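Long-range contact in putative pilus assembly-related protein (Burkholderia pseudomallei, PDB 4DAD), which probably acts in pilus assembly, perhaps binding and hydrolysing ATP, and carries the CheY-like response-regulator receiver domain that forms this chain: residues 65-75 / 93-102. Sequence-based numbering, arbitrary orientation.
Sequences LDAFDILMIDG and HPGLTCLLVT
Strands 70-74 and 97-102 run parallel, their axes 4.6 Å apart and inclined by 22°, and six backbone hydrogen bonds join segments 65-75 and 93-102, from Thr97 N to Asp69 O (3.0 Å) at one end to Gly75 N to Val101 O (2.7 Å) at the other. With helix 80-92 between them in sequence the strands form a right-handed beta-alpha-beta crossover, pairing the central strand 70-74 with its neighbour 97-102 in the five-stranded, 2-1-3-4-5 sheet of the receiver fold. Leu71, Ile73, Cys98 and Leu100 lie on one face, where helix 80-92 packs on Leu71 and Ile73; Ile70, Met72, Asp74, Thr97, Leu99 and Val101 line the other. A chi1 of -172°, which sets CG trans to N, carries Leu96 across to the Leu71 side chain, its CD2 4.0 Å from Leu71 CB and its CD1 against Phe68 CB. On the opposite face the selenomethionine Met72 lays CG 3.7 Å from Val101 CG2, while a bend at chi3 (-52°) brings CE beside Leu99 CD2. Asp74, the predicted phosphorylation site, is unmodified here; its carboxylate is held by Arg32 and Ser27. At the other end Asp69 OD2 pairs with Arg145. Just beyond helix 80-92, the His93 imidazole packs against Leu65, and NE2 is hydrogen-bonded to Thr62 O. Leu65 crosses that ring at about a right angle, making a CH-pi contact in which CD1 sits over one face, 3.9 Å from the His93 ring centroid, while Asp66 OD1 lies at the ring edge, 3.2 Å from His93 CD2.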
loop_
_atom_site.group_PDB
_atom_site.type_symbol
_atom_site.label_atom_id
_atom_site.label_comp_id
_atom_site.label_asym_id
_atom_site.label_seq_id
_atom_site.Cartn_x
_atom_site.Cartn_y
_atom_site.Cartn_z
ATOM N N LEU A 65 -1.044 -17.631 -7.937
ATOM C CA LEU A 65 -0.958 -16.490 -7.024
ATOM C C LEU A 65 -2.284 -16.120 -6.413
ATOM O O LEU A 65 -2.303 -15.620 -5.288
ATOM C CB LEU A 65 -0.395 -15.259 -7.716
ATOM C CG LEU A 65 1.103 -15.070 -7.737
ATOM C CD1 LEU A 65 1.422 -13.779 -8.421
ATOM C CD2 LEU A 65 1.689 -15.059 -6.349
ATOM N N ASP A 66 -3.386 -16.317 -7.163
ATOM C CA ASP A 66 -4.766 -16.037 -6.751
ATOM C C ASP A 66 -5.118 -16.734 -5.418
ATOM O O ASP A 66 -5.909 -16.195 -4.649
ATOM C CB ASP A 66 -5.763 -16.463 -7.854
ATOM C CG ASP A 66 -5.824 -15.530 -9.059
ATOM O OD1 ASP A 66 -5.179 -14.460 -9.017
ATOM O OD2 ASP A 66 -6.520 -15.876 -10.050
ATOM N N ALA A 67 -4.502 -17.897 -5.142
ATOM C CA ALA A 67 -4.703 -18.687 -3.939
ATOM C C ALA A 67 -4.053 -18.060 -2.657
ATOM O O ALA A 67 -4.298 -18.550 -1.558
ATOM C CB ALA A 67 -4.140 -20.082 -4.165
ATOM N N PHE A 68 -3.250 -17.007 -2.780
ATOM C CA PHE A 68 -2.589 -16.423 -1.615
ATOM C C PHE A 68 -3.157 -15.094 -1.226
ATOM O O PHE A 68 -3.659 -14.344 -2.057
ATOM C CB PHE A 68 -1.069 -16.277 -1.836
ATOM C CG PHE A 68 -0.405 -17.601 -2.098
ATOM C CD1 PHE A 68 -0.147 -18.481 -1.058
ATOM C CD2 PHE A 68 -0.136 -18.016 -3.395
ATOM C CE1 PHE A 68 0.404 -19.732 -1.306
ATOM C CE2 PHE A 68 0.416 -19.274 -3.641
ATOM C CZ PHE A 68 0.685 -20.117 -2.594
ATOM N N ASP A 69 -3.090 -14.819 0.069
ATOM C CA ASP A 69 -3.550 -13.571 0.655
ATOM C C ASP A 69 -2.336 -12.692 0.889
ATOM O O ASP A 69 -2.407 -11.492 0.666
ATOM C CB ASP A 69 -4.301 -13.836 1.968
ATOM C CG ASP A 69 -5.501 -14.736 1.822
ATOM O OD1 ASP A 69 -6.504 -14.294 1.211
ATOM O OD2 ASP A 69 -5.453 -15.878 2.343
ATOM N N ILE A 70 -1.212 -13.297 1.318
ATOM C CA ILE A 70 0.014 -12.562 1.651
ATOM C C ILE A 70 1.234 -13.150 0.928
ATOM O O ILE A 70 1.377 -14.361 0.783
ATOM C CB ILE A 70 0.224 -12.493 3.185
ATOM C CG1 ILE A 70 -0.927 -11.732 3.860
ATOM C CG2 ILE A 70 1.590 -11.878 3.580
ATOM C CD1 ILE A 70 -1.101 -12.062 5.429
ATOM N N LEU A 71 2.094 -12.245 0.459
ATOM C CA LEU A 71 3.356 -12.531 -0.174
ATOM C C LEU A 71 4.428 -11.814 0.610
ATOM O O LEU A 71 4.491 -10.591 0.611
ATOM C CB LEU A 71 3.345 -12.128 -1.664
ATOM C CG LEU A 71 4.678 -12.095 -2.414
ATOM C CD1 LEU A 71 5.437 -13.399 -2.295
ATOM C CD2 LEU A 71 4.447 -11.748 -3.870
HETATM N N MSE A 72 5.266 -12.590 1.295
HETATM C CA MSE A 72 6.381 -12.042 2.049
HETATM C C MSE A 72 7.667 -12.239 1.246
HETATM O O MSE A 72 8.074 -13.380 1.015
HETATM C CB MSE A 72 6.451 -12.704 3.396
HETATM C CG MSE A 72 7.121 -11.854 4.430
HETATM SE SE MSE A 72 6.938 -12.711 6.150
HETATM C CE MSE A 72 4.989 -12.986 6.126
ATOM N N ILE A 73 8.245 -11.136 0.734
ATOM C CA ILE A 73 9.429 -11.177 -0.113
ATOM C C ILE A 73 10.681 -10.814 0.681
ATOM O O ILE A 73 10.727 -9.756 1.304
ATOM C CB ILE A 73 9.264 -10.259 -1.364
ATOM C CG1 ILE A 73 8.238 -10.806 -2.359
ATOM C CG2 ILE A 73 10.588 -10.012 -2.106
ATOM C CD1 ILE A 73 7.560 -9.642 -3.221
ATOM N N ASP A 74 11.717 -11.668 0.601
ATOM C CA ASP A 74 13.020 -11.364 1.172
ATOM C C ASP A 74 13.745 -10.410 0.175
ATOM O O ASP A 74 14.006 -10.791 -0.974
ATOM C CB ASP A 74 13.802 -12.659 1.444
ATOM C CG ASP A 74 15.257 -12.491 1.842
ATOM O OD1 ASP A 74 15.678 -11.343 2.093
ATOM O OD2 ASP A 74 15.973 -13.514 1.922
ATOM N N GLY A 75 14.012 -9.176 0.620
ATOM C CA GLY A 75 14.633 -8.123 -0.186
ATOM C C GLY A 75 16.128 -7.946 -0.035
ATOM O O GLY A 75 16.594 -6.823 0.181
ATOM N N HIS A 93 -2.647 -8.383 -9.041
ATOM C CA HIS A 93 -3.176 -9.098 -7.876
ATOM C C HIS A 93 -3.507 -8.099 -6.760
ATOM O O HIS A 93 -2.762 -7.994 -5.792
ATOM C CB HIS A 93 -2.186 -10.179 -7.409
ATOM C CG HIS A 93 -2.078 -11.299 -8.385
ATOM N ND1 HIS A 93 -1.260 -11.204 -9.508
ATOM C CD2 HIS A 93 -2.754 -12.467 -8.431
ATOM C CE1 HIS A 93 -1.448 -12.324 -10.182
ATOM N NE2 HIS A 93 -2.327 -13.123 -9.568
ATOM N N PRO A 94 -4.616 -7.337 -6.881
ATOM C CA PRO A 94 -4.935 -6.343 -5.847
ATOM C C PRO A 94 -5.308 -6.965 -4.488
ATOM O O PRO A 94 -5.089 -6.335 -3.452
ATOM C CB PRO A 94 -6.105 -5.568 -6.460
ATOM C CG PRO A 94 -6.085 -5.906 -7.933
ATOM C CD PRO A 94 -5.603 -7.289 -7.986
ATOM N N GLY A 95 -5.810 -8.198 -4.504
ATOM C CA GLY A 95 -6.159 -8.944 -3.291
ATOM C C GLY A 95 -4.956 -9.448 -2.505
ATOM O O GLY A 95 -5.062 -9.738 -1.297
ATOM N N LEU A 96 -3.784 -9.521 -3.182
ATOM C CA LEU A 96 -2.518 -9.950 -2.583
ATOM C C LEU A 96 -1.783 -8.768 -1.900
ATOM O O LEU A 96 -1.560 -7.724 -2.514
ATOM C CB LEU A 96 -1.625 -10.596 -3.658
ATOM C CG LEU A 96 -0.344 -11.263 -3.205
ATOM C CD1 LEU A 96 -0.626 -12.487 -2.394
ATOM C CD2 LEU A 96 0.470 -11.662 -4.394
ATOM N N THR A 97 -1.421 -8.961 -0.628
ATOM C CA THR A 97 -0.690 -8.023 0.186
ATOM C C THR A 97 0.784 -8.433 0.168
ATOM O O THR A 97 1.130 -9.541 0.597
ATOM C CB THR A 97 -1.298 -7.997 1.575
ATOM O OG1 THR A 97 -2.620 -7.507 1.468
ATOM C CG2 THR A 97 -0.529 -7.124 2.550
ATOM N N CYS A 98 1.649 -7.522 -0.325
ATOM C CA CYS A 98 3.079 -7.763 -0.398
ATOM C C CYS A 98 3.763 -7.095 0.764
ATOM O O CYS A 98 3.605 -5.896 0.993
ATOM C CB CYS A 98 3.675 -7.314 -1.732
ATOM S SG CYS A 98 2.761 -7.885 -3.193
ATOM N N LEU A 99 4.521 -7.903 1.503
ATOM C CA LEU A 99 5.356 -7.521 2.623
ATOM C C LEU A 99 6.785 -7.711 2.177
ATOM O O LEU A 99 7.111 -8.741 1.586
ATOM C CB LEU A 99 5.045 -8.405 3.841
ATOM C CG LEU A 99 3.924 -8.007 4.823
ATOM C CD1 LEU A 99 2.602 -7.803 4.151
ATOM C CD2 LEU A 99 3.726 -9.089 5.842
ATOM N N LEU A 100 7.636 -6.737 2.445
ATOM C CA LEU A 100 9.042 -6.817 2.100
ATOM C C LEU A 100 9.915 -6.925 3.380
ATOM O O LEU A 100 9.750 -6.155 4.323
ATOM C CB LEU A 100 9.415 -5.596 1.254
ATOM C CG LEU A 100 10.776 -5.610 0.578
ATOM C CD1 LEU A 100 10.722 -6.379 -0.749
ATOM C CD2 LEU A 100 11.263 -4.180 0.354
ATOM N N VAL A 101 10.798 -7.918 3.416
ATOM C CA VAL A 101 11.711 -8.123 4.531
ATOM C C VAL A 101 13.102 -7.698 4.068
ATOM O O VAL A 101 13.644 -8.283 3.142
ATOM C CB VAL A 101 11.685 -9.553 5.118
ATOM C CG1 VAL A 101 12.431 -9.592 6.453
ATOM C CG2 VAL A 101 10.255 -10.044 5.306
ATOM N N THR A 102 13.657 -6.650 4.685
ATOM C CA THR A 102 14.958 -6.120 4.281
ATOM C C THR A 102 15.863 -5.783 5.508
ATOM O O THR A 102 15.418 -5.874 6.654
ATOM C CB THR A 102 14.724 -4.910 3.336
ATOM O OG1 THR A 102 15.978 -4.394 2.868
ATOM C CG2 THR A 102 13.880 -3.811 3.970
HETATM O O HOH W 1 -6.851 -11.376 0.365
#